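PDB 6JAW: group II chitinase from Ostrinia furnacalis, which probably acts as an endochitinase, hydrolysing chitin chains, this chain being one glycoside hydrolase family 18 catalytic domain of a much longer chitin-binding protein. Local coordinates for residues T197-G202 against G209-L214; H201-K206 against V269-E274; G247-G252 against S321-E326. One frame throughout, in Å; residues are numbered along the deposited sequence.

Overall arrangement
Following strand 192-195, the chain runs out into the long loop that precedes helix 227-236, and interaction 1 folds that loop back on itself, 197-202 against 209-214. Interaction 2 leaves from the same place, sharing His201 and Gly202, but spans a far longer excursion to reach strand 269-272. Interaction 3 opens on strand 244-257 and closes at 321-326, where the chain enters helix 325-337; it begins after interaction 1 has closed and crosses interaction 2. Interactions 1 and 3 meet directly, through Gly209 with Ser321 among others, whereas 2 and 3 are linked through neighbouring strands 269-272 and 244-257. All three border the ligand BBO.

Interaction 1 (T197-G202 against G209-L214); sequences TYDYHG and GHVAPL. With BBO (2-[3-(morpholin-4-yl)propyl]-1H-benzo[de]isoquinoline-1,3(2H)-dione), chain B.
Tyr200 and His201 lie against the returning chain 209-213 in quite different ways, Tyr200 on Pro213 and His201 on Gly209 and His210. The phenol of Tyr200 crosses Pro213 at an oblique angle, with CD2 3.5 Å from Pro213 CD, and its hydroxyl continues to Thr230. The imidazole of His201 instead turns its rim to the backbone: CD2 sits 3.2 Å from His210 O, which lies in the ring plane. This follows from CG standing beside the backbone N, opposite the carbonyl carbon (chi1 -62°), while ND1 is held by Asp205. The backbones are joined by Tyr200 N, which donates to Val211 O at 3.0 Å. Ala212 CB rests 3.5 Å from Thr197 O. Ala212 N gives a nearly straight bond of 3.0 Å to ND1 of His210, fixing the turn at Val211. Branch CG2 of Val211 reaches 3.6 Å from OD1 of Asp199. Tyr198 and Asp199 match the MxYD motif of family 18. The carboxylate turns OD2 to the morpholine nitrogen N02 of BBO; their modelled separation is doubtfully short, but the pairing is consistent with a protonated morpholine donating to OD2. The contact thus implies a carboxylate whose OD1 is gripped by Tyr251 and Gln253 of strand 244-257 and backed by Val211 CG2, which together leave OD2 toward the ligand.

Interaction 2 (H201-K206 against V269-E274); sequences HGQWDK and VSDGGE. With BBO (2-[3-(morpholin-4-yl)propyl]-1H-benzo[de]isoquinoline-1,3(2H)-dione), chain B.
Val269 N donates to Lys206 O at 3.1 Å, joining the loop to the start of strand 269-272. Lys206 then uses its side chain on the same strand. Bends at chi2 (-95°) and chi3 fold the aliphatic part back alongside the backbone of Val269, bringing CE to 3.2 Å from Val269 O. At the corner that follows, Ser270 and Asp271 both face Thr256 in a classic beta bulge, and NZ makes a weak bond of 3.1 Å to Ser270 O within it. The ammonium also lies 5.8 Å from OD1 of Asp271, without contact, so that charge probably adds only a modest attraction.

Gln203 approaches from the other end. Its chain runs extended beyond CG, and CD and OE1 lie beside Gly272, with OE1 3.1 Å from Gly272 N; CB also packs on this glycine. The NE2 end points to Lys282, with a weak bond to its carbonyl oxygen. Within the loop, Asp205 OD2 accepts from His201 ND1 at 2.9 Å, in the plane of the imidazole, and more weakly from Gly202 N. Those bonds brace the 3-10 turn 203-205 that carries Trp204. Gly202 CA lies against one face of the indole, toward the rim; the naphthalimide of BBO covers the opposite face, where C09 lies 3.7 Å above the plane of Trp204 and over its centre.

One short stretch therefore does two jobs: Gln203 of the turn and Lys206 just after it meet strand 269-272, while the indole provides a flat apolar surface for the ligand. Because Lys206 is exposed and its side-chain bond weak, the backbone bond to Val269 probably contributes the more constant part of the attachment.

Interaction 3 (G247-G252 against S321-E326); sequences GMPMYG and SFDDVE. With BBO (2-[3-(morpholin-4-yl)propyl]-1H-benzo[de]isoquinoline-1,3(2H)-dione), chain B.
Asp323 reaches across to Pro249, the two side chains meeting at about a right angle. Its CB lies 4.1 Å from Pro249 O. With CG beside the backbone N and opposite the carbonyl carbon (chi1 -80°), the carboxylate comes to the CG-CD end of the pyrrolidine ring, its CG 4.2 Å from Pro249 CG. At the tip, OD2 touches Pro249 CD at 3.6 Å and forms a salt bridge with Lys331 of helix 325-337, which fixes the acid at that side of the proline.

The backbones are bridged by a water instead of a direct bond. It accepts from Asp323 N at 3.0 Å and lies within donating distance of Pro249 O and Tyr251 O, although it has more acceptors around it than protons to share. Further along, Gly252 closes the gap: its CA sits just 2.9 Å from Ser321 O, a tight approach of the two backbones at this glycine. Phe322 CB packs on the same CA at 3.9 Å, while its ring turns to Ile290 and Ile294 of helix 287-296.

Tyr251 points away from this interface, into the ligand site. BBO O03 lies over one face of its ring, and the hydroxyl, hydrogen-bonded to Asp199, is 3.5 Å from BBO C17.

The arrangement is that of a family 18 TIM barrel in which strand 244-257 continues beyond the barrel, consistent with the chitinase insertion domain, and the chain comes back at 321-326 to enter helix 325-337, N-capped by Asp324.

Interaction 1 (T197-G202 against G209-L214)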
# COMPACT_ATOMS: atom_id res chain seq x y z
N THR A 197 1.12 5.74 -3.06
CA THR A 197 0.75 6.48 -4.27
C THR A 197 -0.34 5.73 -5.05
O THR A 197 -0.17 5.30 -6.18
CB THR A 197 1.98 6.71 -5.14
OG1 THR A 197 2.80 5.54 -5.14
CG2 THR A 197 2.81 7.90 -4.63
N TYR A 198 -1.49 5.58 -4.39
CA TYR A 198 -2.67 4.97 -4.99
C TYR A 198 -3.88 5.41 -4.17
O TYR A 198 -3.74 6.10 -3.15
CB TYR A 198 -2.57 3.45 -5.08
CG TYR A 198 -2.04 2.77 -3.84
CD1 TYR A 198 -2.83 2.62 -2.71
CD2 TYR A 198 -0.74 2.28 -3.81
CE1 TYR A 198 -2.34 2.00 -1.57
CE2 TYR A 198 -0.24 1.65 -2.68
CZ TYR A 198 -1.04 1.52 -1.56
OH TYR A 198 -0.54 0.89 -0.44
N ASP A 199 -5.06 5.01 -4.63
CA ASP A 199 -6.33 5.49 -4.08
C ASP A 199 -6.43 7.00 -4.14
O ASP A 199 -7.03 7.63 -3.25
CB ASP A 199 -6.55 5.00 -2.64
CG ASP A 199 -6.76 3.51 -2.57
OD1 ASP A 199 -7.05 2.88 -3.61
OD2 ASP A 199 -6.61 2.97 -1.46
N TYR A 200 -5.84 7.62 -5.16
CA TYR A 200 -6.11 9.03 -5.39
C TYR A 200 -7.58 9.27 -5.71
O TYR A 200 -8.11 10.35 -5.43
CB TYR A 200 -5.26 9.55 -6.55
CG TYR A 200 -3.80 9.67 -6.23
CD1 TYR A 200 -3.31 10.77 -5.54
CD2 TYR A 200 -2.90 8.69 -6.61
CE1 TYR A 200 -1.96 10.89 -5.25
CE2 TYR A 200 -1.55 8.80 -6.34
CZ TYR A 200 -1.09 9.90 -5.66
OH TYR A 200 0.26 10.02 -5.38
N HIS A 201 -8.25 8.28 -6.29
CA HIS A 201 -9.63 8.42 -6.70
C HIS A 201 -10.37 7.12 -6.41
O HIS A 201 -9.79 6.03 -6.45
CB HIS A 201 -9.74 8.77 -8.19
CG HIS A 201 -9.11 10.08 -8.54
ND1 HIS A 201 -9.60 11.29 -8.10
CD2 HIS A 201 -7.99 10.36 -9.26
CE1 HIS A 201 -8.82 12.26 -8.55
NE2 HIS A 201 -7.85 11.73 -9.25
N GLY A 202 -11.64 7.26 -6.09
CA GLY A 202 -12.49 6.12 -5.82
C GLY A 202 -13.93 6.57 -5.73
O GLY A 202 -14.25 7.74 -5.94
N GLY A 209 -12.47 8.17 -11.71
CA GLY A 209 -11.10 8.65 -11.71
C GLY A 209 -10.18 7.46 -11.65
O GLY A 209 -10.60 6.33 -11.38
N HIS A 210 -8.89 7.71 -11.88
CA HIS A 210 -7.93 6.63 -11.84
C HIS A 210 -7.36 6.42 -10.44
O HIS A 210 -6.98 7.38 -9.77
CB HIS A 210 -6.78 6.86 -12.82
CG HIS A 210 -6.08 5.59 -13.19
ND1 HIS A 210 -5.11 5.01 -12.40
CD2 HIS A 210 -6.27 4.74 -14.23
CE1 HIS A 210 -4.70 3.89 -12.96
NE2 HIS A 210 -5.39 3.70 -14.07
N VAL A 211 -7.28 5.15 -10.04
CA VAL A 211 -6.77 4.78 -8.72
C VAL A 211 -5.39 5.36 -8.46
O VAL A 211 -5.08 5.73 -7.32
CB VAL A 211 -6.79 3.24 -8.56
CG1 VAL A 211 -5.94 2.55 -9.63
CG2 VAL A 211 -6.33 2.83 -7.16
N ALA A 212 -4.53 5.45 -9.47
CA ALA A 212 -3.12 5.82 -9.24
C ALA A 212 -2.52 6.50 -10.47
O ALA A 212 -1.66 5.94 -11.15
CB ALA A 212 -2.29 4.60 -8.85
N PRO A 213 -2.92 7.74 -10.74
CA PRO A 213 -2.27 8.49 -11.82
C PRO A 213 -0.81 8.71 -11.51
O PRO A 213 -0.43 8.99 -10.37
CB PRO A 213 -3.03 9.83 -11.83
CG PRO A 213 -4.20 9.64 -10.94
CD PRO A 213 -3.85 8.58 -9.97
N LEU A 214 0.03 8.57 -12.54
CA LEU A 214 1.44 8.87 -12.42
C LEU A 214 1.71 10.36 -12.62
O LEU A 214 2.44 10.97 -11.84
CB LEU A 214 2.24 8.04 -13.43
CG LEU A 214 3.75 8.31 -13.52
CD1 LEU A 214 4.42 8.10 -12.17
CD2 LEU A 214 4.39 7.42 -14.58
C10 BBO B . -10.37 8.41 1.02
C13 BBO B . -8.86 3.70 0.47
C15 BBO B . -7.67 1.76 1.55
C17 BBO B . -5.65 -0.59 -0.41
C01 BBO B . -11.35 9.35 1.30
C02 BBO B . -12.66 8.94 1.61
C03 BBO B . -12.97 7.58 1.65
C04 BBO B . -14.26 7.12 1.95
C05 BBO B . -14.51 5.74 1.97
C06 BBO B . -13.53 4.82 1.69
C07 BBO B . -12.28 5.27 1.40
C08 BBO B . -11.98 6.65 1.37
C09 BBO B . -10.68 7.08 1.06
C11 BBO B . -9.59 6.05 0.75
C12 BBO B . -11.19 4.25 1.09
C14 BBO B . -7.97 3.26 1.64
C16 BBO B . -5.87 0.64 0.48
C18 BBO B . -7.97 -0.94 -0.09
C19 BBO B . -8.12 0.53 -0.45
N01 BBO B . -9.88 4.67 0.79
N02 BBO B . -7.14 1.35 0.26
O01 BBO B . -8.30 6.48 0.45
O02 BBO B . -11.51 2.89 1.12
O03 BBO B . -6.76 -1.44 -0.58

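Interaction 2 (H201-K206 against V269-E274)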
# COMPACT_ATOMS: atom_id res chain seq x y z
N HIS A 201 -8.25 8.28 -6.29
CA HIS A 201 -9.63 8.42 -6.70
C HIS A 201 -10.37 7.12 -6.41
O HIS A 201 -9.79 6.03 -6.45
CB HIS A 201 -9.74 8.77 -8.19
CG HIS A 201 -9.11 10.08 -8.54
ND1 HIS A 201 -9.60 11.29 -8.10
CD2 HIS A 201 -7.99 10.36 -9.26
CE1 HIS A 201 -8.82 12.26 -8.55
NE2 HIS A 201 -7.85 11.73 -9.25
N GLY A 202 -11.64 7.26 -6.09
CA GLY A 202 -12.49 6.12 -5.82
C GLY A 202 -13.93 6.57 -5.73
O GLY A 202 -14.25 7.74 -5.94
N GLN A 203 -14.81 5.61 -5.38
CA GLN A 203 -16.25 5.88 -5.32
C GLN A 203 -16.57 7.12 -4.48
O GLN A 203 -17.54 7.83 -4.78
CB GLN A 203 -17.00 4.67 -4.75
CG GLN A 203 -16.66 4.32 -3.30
CD GLN A 203 -17.32 3.03 -2.81
OE1 GLN A 203 -18.54 2.90 -2.83
NE2 GLN A 203 -16.50 2.08 -2.36
N TRP A 204 -15.78 7.41 -3.45
CA TRP A 204 -16.03 8.56 -2.59
C TRP A 204 -15.98 9.89 -3.35
O TRP A 204 -16.53 10.88 -2.87
CB TRP A 204 -15.03 8.59 -1.44
CG TRP A 204 -13.61 8.56 -1.91
CD1 TRP A 204 -12.84 9.64 -2.24
CD2 TRP A 204 -12.79 7.40 -2.11
NE1 TRP A 204 -11.59 9.22 -2.63
CE2 TRP A 204 -11.54 7.85 -2.56
CE3 TRP A 204 -13.00 6.03 -1.95
CZ2 TRP A 204 -10.49 6.98 -2.86
CZ3 TRP A 204 -11.96 5.16 -2.24
CH2 TRP A 204 -10.73 5.64 -2.70
N ASP A 205 -15.32 9.93 -4.51
CA ASP A 205 -15.27 11.15 -5.31
C ASP A 205 -16.59 11.45 -5.98
O ASP A 205 -16.81 12.58 -6.43
CB ASP A 205 -14.20 11.04 -6.41
CG ASP A 205 -12.80 11.13 -5.87
OD1 ASP A 205 -12.59 11.75 -4.81
OD2 ASP A 205 -11.89 10.57 -6.53
N LYS A 206 -17.46 10.45 -6.10
CA LYS A 206 -18.74 10.53 -6.80
C LYS A 206 -18.57 10.79 -8.29
O LYS A 206 -19.52 11.19 -8.97
CB LYS A 206 -19.66 11.59 -6.17
CG LYS A 206 -19.96 11.34 -4.69
CD LYS A 206 -21.27 10.58 -4.46
CE LYS A 206 -21.29 9.19 -5.11
NZ LYS A 206 -22.51 8.40 -4.80
N VAL A 269 -21.00 9.19 -10.79
CA VAL A 269 -20.98 7.83 -10.26
C VAL A 269 -21.97 7.77 -9.11
O VAL A 269 -21.96 8.63 -8.23
CB VAL A 269 -19.57 7.45 -9.78
CG1 VAL A 269 -19.64 6.42 -8.68
CG2 VAL A 269 -18.74 6.95 -10.95
N SER A 270 -22.83 6.75 -9.13
CA SER A 270 -23.84 6.59 -8.10
C SER A 270 -23.37 5.76 -6.91
O SER A 270 -23.93 5.89 -5.82
CB SER A 270 -25.10 5.96 -8.69
OG SER A 270 -24.85 4.65 -9.16
N ASP A 271 -22.34 4.93 -7.09
CA ASP A 271 -21.96 3.97 -6.07
C ASP A 271 -20.64 3.34 -6.46
O ASP A 271 -20.16 3.50 -7.59
CB ASP A 271 -23.04 2.90 -5.89
CG ASP A 271 -23.02 2.27 -4.52
OD1 ASP A 271 -22.19 2.69 -3.68
OD2 ASP A 271 -23.84 1.35 -4.27
N GLY A 272 -20.03 2.62 -5.52
CA GLY A 272 -18.93 1.76 -5.87
C GLY A 272 -19.36 0.67 -6.83
O GLY A 272 -20.55 0.35 -6.96
N GLY A 273 -18.39 0.10 -7.53
CA GLY A 273 -18.69 -1.00 -8.42
C GLY A 273 -19.20 -2.21 -7.67
O GLY A 273 -18.98 -2.37 -6.47
N GLU A 274 -19.91 -3.08 -8.39
CA GLU A 274 -20.38 -4.30 -7.78
C GLU A 274 -19.20 -5.13 -7.28
O GLU A 274 -18.16 -5.20 -7.95
CB GLU A 274 -21.23 -5.12 -8.75
CG GLU A 274 -22.17 -4.28 -9.60
CD GLU A 274 -23.12 -5.12 -10.44
OE1 GLU A 274 -22.83 -5.31 -11.64
OE2 GLU A 274 -24.16 -5.56 -9.90
C10 BBO B . -10.37 8.41 1.02
C13 BBO B . -8.86 3.70 0.47
C15 BBO B . -7.67 1.76 1.55
C17 BBO B . -5.65 -0.59 -0.41
C01 BBO B . -11.35 9.35 1.30
C02 BBO B . -12.66 8.94 1.61
C03 BBO B . -12.97 7.58 1.65
C04 BBO B . -14.26 7.12 1.95
C05 BBO B . -14.51 5.74 1.97
C06 BBO B . -13.53 4.82 1.69
C07 BBO B . -12.28 5.27 1.40
C08 BBO B . -11.98 6.65 1.37
C09 BBO B . -10.68 7.08 1.06
C11 BBO B . -9.59 6.05 0.75
C12 BBO B . -11.19 4.25 1.09
C14 BBO B . -7.97 3.26 1.64
C16 BBO B . -5.87 0.64 0.48
C18 BBO B . -7.97 -0.94 -0.09
C19 BBO B . -8.12 0.53 -0.45
N01 BBO B . -9.88 4.67 0.79
N02 BBO B . -7.14 1.35 0.26
O01 BBO B . -8.30 6.48 0.45
O02 BBO B . -11.51 2.89 1.12
O03 BBO B . -6.76 -1.44 -0.58

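Interaction 3 (G247-G252 against S321-E326)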
# COMPACT_ATOMS: atom_id res chain seq x y z
N GLY A 247 4.55 3.21 -3.85
CA GLY A 247 3.52 2.19 -3.85
C GLY A 247 2.87 2.06 -5.22
O GLY A 247 2.68 3.04 -5.94
N MET A 248 2.53 0.83 -5.57
CA MET A 248 1.84 0.54 -6.82
C MET A 248 0.69 -0.41 -6.51
O MET A 248 0.87 -1.39 -5.77
CB MET A 248 2.79 -0.08 -7.85
CG MET A 248 3.73 0.95 -8.49
SD MET A 248 5.16 0.15 -9.22
CE MET A 248 5.99 -0.49 -7.76
N PRO A 249 -0.50 -0.14 -7.04
CA PRO A 249 -1.67 -0.96 -6.68
C PRO A 249 -1.79 -2.19 -7.57
O PRO A 249 -1.65 -2.12 -8.80
CB PRO A 249 -2.84 0.01 -6.90
CG PRO A 249 -2.37 0.91 -8.01
CD PRO A 249 -0.87 1.05 -7.83
N MET A 250 -2.05 -3.33 -6.94
CA MET A 250 -2.36 -4.57 -7.63
C MET A 250 -3.86 -4.78 -7.78
O MET A 250 -4.33 -5.91 -7.91
CB MET A 250 -1.75 -5.77 -6.89
CG MET A 250 -0.27 -5.63 -6.56
SD MET A 250 0.81 -5.90 -7.97
CE MET A 250 1.17 -4.20 -8.42
N TYR A 251 -4.62 -3.69 -7.75
CA TYR A 251 -6.07 -3.75 -7.72
C TYR A 251 -6.60 -2.52 -8.43
O TYR A 251 -5.86 -1.59 -8.76
CB TYR A 251 -6.60 -3.80 -6.28
CG TYR A 251 -6.29 -2.53 -5.52
CD1 TYR A 251 -5.07 -2.38 -4.86
CD2 TYR A 251 -7.19 -1.47 -5.49
CE1 TYR A 251 -4.77 -1.22 -4.18
CE2 TYR A 251 -6.89 -0.30 -4.82
CZ TYR A 251 -5.68 -0.18 -4.16
OH TYR A 251 -5.37 0.97 -3.48
N GLY A 252 -7.91 -2.49 -8.63
CA GLY A 252 -8.56 -1.37 -9.25
C GLY A 252 -9.66 -0.83 -8.36
O GLY A 252 -10.21 -1.54 -7.52
N SER A 321 -10.76 1.45 -12.73
CA SER A 321 -9.46 1.96 -13.13
C SER A 321 -8.38 1.19 -12.39
O SER A 321 -8.56 0.80 -11.24
CB SER A 321 -9.34 3.45 -12.85
OG SER A 321 -9.51 3.68 -11.46
N PHE A 322 -7.24 0.99 -13.05
CA PHE A 322 -6.24 0.08 -12.51
C PHE A 322 -4.93 0.28 -13.26
O PHE A 322 -4.86 1.03 -14.24
CB PHE A 322 -6.70 -1.38 -12.64
CG PHE A 322 -6.92 -1.81 -14.07
CD1 PHE A 322 -8.08 -1.46 -14.74
CD2 PHE A 322 -5.97 -2.57 -14.74
CE1 PHE A 322 -8.30 -1.86 -16.04
CE2 PHE A 322 -6.18 -2.97 -16.05
CZ PHE A 322 -7.34 -2.61 -16.70
N ASP A 323 -3.90 -0.43 -12.80
CA ASP A 323 -2.60 -0.45 -13.45
C ASP A 323 -2.40 -1.76 -14.20
O ASP A 323 -2.66 -2.84 -13.66
CB ASP A 323 -1.48 -0.27 -12.42
CG ASP A 323 -1.29 1.18 -12.02
OD1 ASP A 323 -2.12 2.03 -12.41
OD2 ASP A 323 -0.30 1.48 -11.31
N ASP A 324 -1.93 -1.66 -15.44
CA ASP A 324 -1.55 -2.83 -16.21
C ASP A 324 -0.03 -2.92 -16.28
O ASP A 324 0.69 -2.10 -15.69
CB ASP A 324 -2.19 -2.80 -17.60
CG ASP A 324 -1.74 -1.62 -18.46
OD1 ASP A 324 -1.04 -0.71 -17.95
OD2 ASP A 324 -2.09 -1.59 -19.66
N VAL A 325 0.46 -3.93 -17.00
CA VAL A 325 1.90 -4.14 -17.10
C VAL A 325 2.58 -2.93 -17.73
O VAL A 325 3.68 -2.54 -17.31
CB VAL A 325 2.18 -5.43 -17.90
CG1 VAL A 325 3.65 -5.49 -18.32
CG2 VAL A 325 1.79 -6.67 -17.09
N GLU A 326 1.94 -2.31 -18.71
CA GLU A 326 2.58 -1.21 -19.44
C GLU A 326 2.82 -0.01 -18.53
O GLU A 326 3.93 0.51 -18.46
CB GLU A 326 1.73 -0.83 -20.65
CG GLU A 326 2.37 0.27 -21.49
CD GLU A 326 1.58 0.58 -22.75
OE1 GLU A 326 2.16 0.44 -23.85
OE2 GLU A 326 0.40 0.96 -22.64
C10 BBO B . -10.37 8.41 1.02
C13 BBO B . -8.86 3.70 0.47
C15 BBO B . -7.67 1.76 1.55
C17 BBO B . -5.65 -0.59 -0.41
C01 BBO B . -11.35 9.35 1.30
C02 BBO B . -12.66 8.94 1.61
C03 BBO B . -12.97 7.58 1.65
C04 BBO B . -14.26 7.12 1.95
C05 BBO B . -14.51 5.74 1.97
C06 BBO B . -13.53 4.82 1.69
C07 BBO B . -12.28 5.27 1.40
C08 BBO B . -11.98 6.65 1.37
C09 BBO B . -10.68 7.08 1.06
C11 BBO B . -9.59 6.05 0.75
C12 BBO B . -11.19 4.25 1.09
C14 BBO B . -7.97 3.26 1.64
C16 BBO B . -5.87 0.64 0.48
C18 BBO B . -7.97 -0.94 -0.09
C19 BBO B . -8.12 0.53 -0.45
N01 BBO B . -9.88 4.67 0.79
N02 BBO B . -7.14 1.35 0.26
O01 BBO B . -8.30 6.48 0.45
O02 BBO B . -11.51 2.89 1.12
O03 BBO B . -6.76 -1.44 -0.58
O HOH W 1 -3.85 -2.71 -10.78